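Neuraminidase (Influenza A virus, PDB 4GDI) forms a homotetrameric beta-propeller head resembling influenza sialidases, with a diverged putative active site that leaves sialic-acid cleavage uncertain. Local coordinates at residues A[282-295]-A[306-319]. Numbering follows the deposited sequence.
Sequences TKAESSQNGFVLEQ and VSLSYELFSNKRTG
Strand 289-295 runs antiparallel to strand 309-311, at 170° with axes 4.7 Å apart, while strand 317-319 meets it at only 61°. Between these partners the register shifts twice: by one at a classic beta bulge, where Leu312 and Phe313 both face Phe291, whose O takes a bond from Phe313 N (3.2 Å) and a weak one from Leu312 N, and by two more between Phe291 and Asn289. Backbone pairing then continues with 316-318, Gly290 N donating to Lys316 O and Thr318 N to Gln288 O, and two side-chain amides add to it. With its chain extended beyond CG, Gln288 places NE2 2.8 Å from Thr318 O, in the carbonyl plane on a lone pair, with the acceptor also in the amide plane. Asn289 ND2 donates to Asn315 O at 2.7 Å, tilted 27° from the carbonyl plane, and Thr318 OG1 donates a hydrogen bond to Gly290 O from above the carbonyl plane. On the apolar face, CB of Phe291 meets the edge of the Phe313 ring, and Leu293 CD2 lies 3.8 Å from Leu312 CD1. At the far end, Gln295 lies alongside Leu308 and accepts from Ser307 OG at OE1 (2.6 Å). The chain thus leaves the three-stranded antiparallel sheet with 277-281 and enters the four-stranded one containing 338-346, a blade-to-blade passage of the neuraminidase beta-propeller.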
loop_
_atom_site.group_PDB
_atom_site.type_symbol
_atom_site.label_atom_id
_atom_site.label_comp_id
_atom_site.label_asym_id
_atom_site.label_seq_id
_atom_site.Cartn_x
_atom_site.Cartn_y
_atom_site.Cartn_z
ATOM N N THR A 282 10.151 0.868 36.608
ATOM C CA THR A 282 9.473 2.142 36.836
ATOM C C THR A 282 10.359 3.029 37.725
ATOM O O THR A 282 11.081 2.541 38.591
ATOM C CB THR A 282 8.118 1.927 37.511
ATOM O OG1 THR A 282 8.307 1.222 38.741
ATOM C CG2 THR A 282 7.162 1.106 36.595
ATOM N N LYS A 283 10.322 4.330 37.487
ATOM C CA LYS A 283 11.013 5.282 38.350
ATOM C C LYS A 283 10.597 5.024 39.801
ATOM O O LYS A 283 11.432 4.751 40.658
ATOM C CB LYS A 283 10.667 6.710 37.911
ATOM C CG LYS A 283 11.145 7.832 38.826
ATOM C CD LYS A 283 12.651 7.854 38.978
ATOM C CE LYS A 283 13.102 9.028 39.851
ATOM N NZ LYS A 283 12.688 10.361 39.304
ATOM N N ALA A 284 9.295 5.061 40.049
ATOM C CA ALA A 284 8.761 4.941 41.400
ATOM C C ALA A 284 8.245 3.535 41.700
ATOM O O ALA A 284 7.649 2.884 40.842
ATOM C CB ALA A 284 7.635 5.953 41.585
ATOM N N GLU A 285 8.439 3.078 42.931
ATOM C CA GLU A 285 7.845 1.813 43.361
ATOM C C GLU A 285 6.372 2.007 43.709
ATOM O O GLU A 285 5.649 1.046 43.953
ATOM C CB GLU A 285 8.570 1.280 44.588
ATOM C CG GLU A 285 8.295 2.097 45.834
ATOM C CD GLU A 285 9.258 1.790 46.946
ATOM O OE1 GLU A 285 10.467 2.051 46.766
ATOM O OE2 GLU A 285 8.806 1.285 47.995
ATOM N N SER A 286 5.945 3.263 43.745
ATOM C CA SER A 286 4.620 3.618 44.228
ATOM C C SER A 286 3.610 3.738 43.087
ATOM O O SER A 286 2.414 3.562 43.285
ATOM C CB SER A 286 4.700 4.938 44.998
ATOM O OG SER A 286 5.517 5.878 44.307
ATOM N N SER A 287 4.093 4.035 41.889
ATOM C CA SER A 287 3.217 4.140 40.733
ATOM C C SER A 287 3.927 3.590 39.510
ATOM O O SER A 287 5.148 3.540 39.468
ATOM C CB SER A 287 2.846 5.598 40.481
ATOM O OG SER A 287 3.959 6.322 39.982
ATOM N N GLN A 288 3.151 3.202 38.508
ATOM C CA GLN A 288 3.699 2.670 37.269
ATOM C C GLN A 288 4.129 3.828 36.375
ATOM O O GLN A 288 3.689 3.940 35.232
ATOM C CB GLN A 288 2.633 1.830 36.578
ATOM C CG GLN A 288 3.116 0.550 36.001
ATOM C CD GLN A 288 1.966 -0.288 35.506
ATOM O OE1 GLN A 288 1.335 -0.996 36.281
ATOM N NE2 GLN A 288 1.661 -0.183 34.215
ATOM N N ASN A 289 4.979 4.703 36.906
ATOM C CA ASN A 289 5.417 5.872 36.167
ATOM C C ASN A 289 6.922 5.888 35.963
ATOM O O ASN A 289 7.669 5.446 36.831
ATOM C CB ASN A 289 4.983 7.134 36.901
ATOM C CG ASN A 289 3.483 7.306 36.894
ATOM O OD1 ASN A 289 2.774 6.747 37.734
ATOM N ND2 ASN A 289 2.988 8.053 35.924
ATOM N N GLY A 290 7.347 6.419 34.822
ATOM C CA GLY A 290 8.756 6.537 34.491
ATOM C C GLY A 290 9.357 5.210 34.058
ATOM O O GLY A 290 8.728 4.166 34.186
ATOM N N PHE A 291 10.581 5.259 33.544
ATOM C CA PHE A 291 11.325 4.044 33.216
ATOM C C PHE A 291 12.807 4.333 33.345
ATOM O O PHE A 291 13.325 5.318 32.795
ATOM C CB PHE A 291 10.994 3.568 31.801
ATOM C CG PHE A 291 11.148 2.084 31.592
ATOM C CD1 PHE A 291 10.324 1.183 32.242
ATOM C CD2 PHE A 291 12.078 1.594 30.698
ATOM C CE1 PHE A 291 10.449 -0.178 32.029
ATOM C CE2 PHE A 291 12.202 0.223 30.479
ATOM C CZ PHE A 291 11.389 -0.656 31.144
ATOM N N VAL A 292 13.495 3.458 34.068
ATOM C CA VAL A 292 14.894 3.673 34.399
ATOM C C VAL A 292 15.762 2.459 34.033
ATOM O O VAL A 292 15.459 1.320 34.402
ATOM C CB VAL A 292 15.029 3.982 35.904
ATOM C CG1 VAL A 292 16.492 4.093 36.308
ATOM C CG2 VAL A 292 14.285 5.261 36.236
ATOM N N LEU A 293 16.836 2.723 33.301
ATOM C CA LEU A 293 17.784 1.697 32.885
ATOM C C LEU A 293 19.055 1.851 33.726
ATOM O O LEU A 293 19.636 2.931 33.778
ATOM C CB LEU A 293 18.110 1.860 31.403
ATOM C CG LEU A 293 17.231 1.068 30.422
ATOM C CD1 LEU A 293 17.637 -0.398 30.401
ATOM C CD2 LEU A 293 15.777 1.196 30.798
ATOM N N GLU A 294 19.473 0.784 34.396
ATOM C CA GLU A 294 20.684 0.838 35.218
ATOM C C GLU A 294 21.677 -0.244 34.827
ATOM O O GLU A 294 21.318 -1.409 34.637
ATOM C CB GLU A 294 20.323 0.731 36.692
ATOM C CG GLU A 294 19.510 1.934 37.187
ATOM C CD GLU A 294 19.080 1.808 38.637
ATOM O OE1 GLU A 294 18.254 0.924 38.938
ATOM O OE2 GLU A 294 19.565 2.603 39.472
ATOM N N GLN A 295 22.933 0.161 34.695
ATOM C CA GLN A 295 24.005 -0.750 34.334
ATOM C C GLN A 295 24.723 -1.295 35.571
ATOM O O GLN A 295 25.084 -0.537 36.476
ATOM C CB GLN A 295 25.013 -0.013 33.466
ATOM C CG GLN A 295 26.086 -0.920 32.879
ATOM C CD GLN A 295 27.269 -0.131 32.345
ATOM O OE1 GLN A 295 27.773 0.758 33.016
ATOM N NE2 GLN A 295 27.707 -0.447 31.136
ATOM N N VAL A 306 25.698 -0.215 40.767
ATOM C CA VAL A 306 25.334 0.463 39.533
ATOM C C VAL A 306 26.409 1.453 39.114
ATOM O O VAL A 306 27.028 2.098 39.955
ATOM C CB VAL A 306 23.992 1.225 39.677
ATOM C CG1 VAL A 306 23.663 1.982 38.398
ATOM C CG2 VAL A 306 22.867 0.270 40.052
ATOM N N SER A 307 26.634 1.563 37.808
ATOM C CA SER A 307 27.443 2.646 37.261
ATOM C C SER A 307 26.534 3.592 36.475
ATOM O O SER A 307 25.944 4.511 37.049
ATOM C CB SER A 307 28.576 2.097 36.395
ATOM O OG SER A 307 28.096 1.091 35.526
ATOM N N LEU A 308 26.385 3.347 35.179
ATOM C CA LEU A 308 25.524 4.180 34.342
ATOM C C LEU A 308 24.069 4.054 34.775
ATOM O O LEU A 308 23.591 2.968 35.104
ATOM C CB LEU A 308 25.659 3.782 32.879
ATOM C CG LEU A 308 26.997 4.079 32.209
ATOM C CD1 LEU A 308 27.064 3.390 30.858
ATOM C CD2 LEU A 308 27.185 5.574 32.058
ATOM N N SER A 309 23.366 5.173 34.773
ATOM C CA SER A 309 21.954 5.168 35.094
ATOM C C SER A 309 21.222 6.182 34.218
ATOM O O SER A 309 21.661 7.319 34.056
ATOM C CB SER A 309 21.746 5.478 36.569
ATOM O OG SER A 309 20.369 5.487 36.880
ATOM N N TYR A 310 20.108 5.758 33.641
ATOM C CA TYR A 310 19.386 6.586 32.690
ATOM C C TYR A 310 17.900 6.585 32.991
ATOM O O TYR A 310 17.241 5.552 32.921
ATOM C CB TYR A 310 19.562 6.058 31.276
ATOM C CG TYR A 310 20.919 6.223 30.667
ATOM C CD1 TYR A 310 21.387 7.472 30.291
ATOM C CD2 TYR A 310 21.724 5.112 30.418
ATOM C CE1 TYR A 310 22.630 7.616 29.704
ATOM C CE2 TYR A 310 22.966 5.247 29.832
ATOM C CZ TYR A 310 23.415 6.500 29.477
ATOM O OH TYR A 310 24.654 6.628 28.895
ATOM N N GLU A 311 17.369 7.758 33.295
ATOM C CA GLU A 311 15.962 7.896 33.552
ATOM C C GLU A 311 15.346 8.264 32.221
ATOM O O GLU A 311 15.271 9.438 31.870
ATOM C CB GLU A 311 15.736 8.982 34.603
ATOM C CG GLU A 311 14.300 9.131 35.051
ATOM C CD GLU A 311 14.177 10.017 36.282
ATOM O OE1 GLU A 311 15.035 9.907 37.186
ATOM O OE2 GLU A 311 13.229 10.829 36.345
ATOM N N LEU A 312 14.939 7.251 31.462
ATOM C CA LEU A 312 14.426 7.470 30.111
ATOM C C LEU A 312 13.089 8.209 30.136
ATOM O O LEU A 312 12.824 9.069 29.288
ATOM C CB LEU A 312 14.271 6.138 29.383
ATOM C CG LEU A 312 15.575 5.386 29.104
ATOM C CD1 LEU A 312 15.270 4.078 28.334
ATOM C CD2 LEU A 312 16.558 6.268 28.333
ATOM N N PHE A 313 12.252 7.859 31.105
ATOM C CA PHE A 313 11.013 8.591 31.360
ATOM C C PHE A 313 10.928 8.862 32.862
ATOM O O PHE A 313 11.403 8.053 33.660
ATOM C CB PHE A 313 9.800 7.766 30.921
ATOM C CG PHE A 313 9.715 7.543 29.436
ATOM C CD1 PHE A 313 9.161 8.504 28.602
ATOM C CD2 PHE A 313 10.177 6.362 28.872
ATOM C CE1 PHE A 313 9.082 8.292 27.226
ATOM C CE2 PHE A 313 10.100 6.146 27.503
ATOM C CZ PHE A 313 9.551 7.109 26.680
ATOM N N SER A 314 10.321 9.978 33.259
ATOM C CA SER A 314 10.139 10.261 34.688
ATOM C C SER A 314 8.695 10.119 35.104
ATOM O O SER A 314 8.388 9.429 36.071
ATOM C CB SER A 314 10.613 11.664 35.055
ATOM O OG SER A 314 11.990 11.826 34.781
ATOM N N ASN A 315 7.807 10.784 34.374
ATOM C CA ASN A 315 6.405 10.846 34.752
ATOM C C ASN A 315 5.455 10.074 33.833
ATOM O O ASN A 315 4.385 9.666 34.271
ATOM C CB ASN A 315 5.969 12.310 34.835
ATOM C CG ASN A 315 6.667 13.057 35.956
ATOM O OD1 ASN A 315 6.679 12.605 37.105
ATOM N ND2 ASN A 315 7.274 14.189 35.625
ATOM N N LYS A 316 5.831 9.872 32.572
ATOM C CA LYS A 316 4.954 9.152 31.643
ATOM C C LYS A 316 4.599 7.801 32.234
ATOM O O LYS A 316 5.441 7.145 32.843
ATOM C CB LYS A 316 5.617 8.960 30.275
ATOM C CG LYS A 316 4.919 9.690 29.142
ATOM C CD LYS A 316 5.649 9.493 27.812
ATOM C CE LYS A 316 5.072 10.381 26.712
ATOM N NZ LYS A 316 3.578 10.499 26.794
ATOM N N ARG A 317 3.349 7.384 32.068
ATOM C CA ARG A 317 2.931 6.079 32.560
ATOM C C ARG A 317 3.450 4.996 31.618
ATOM O O ARG A 317 3.335 5.122 30.389
ATOM C CB ARG A 317 1.417 5.993 32.661
ATOM C CG ARG A 317 0.927 4.719 33.303
ATOM C CD ARG A 317 -0.582 4.748 33.482
ATOM N NE ARG A 317 -1.119 3.452 33.895
ATOM C CZ ARG A 317 -1.405 3.111 35.147
ATOM N NH1 ARG A 317 -1.217 3.966 36.148
ATOM N NH2 ARG A 317 -1.886 1.905 35.403
ATOM N N THR A 318 4.045 3.953 32.188
ATOM C CA THR A 318 4.661 2.906 31.362
ATOM C C THR A 318 4.052 1.560 31.708
ATOM O O THR A 318 3.522 1.390 32.807
ATOM C CB THR A 318 6.195 2.886 31.538
ATOM O OG1 THR A 318 6.510 2.805 32.928
ATOM C CG2 THR A 318 6.817 4.164 30.972
ATOM N N GLY A 319 4.081 0.615 30.764
ATOM C CA GLY A 319 3.582 -0.718 31.033
ATOM C C GLY A 319 4.591 -1.831 30.757
ATOM O O GLY A 319 5.728 -1.794 31.226
HETATM O O HOH W 1 0.192 2.930 38.877
#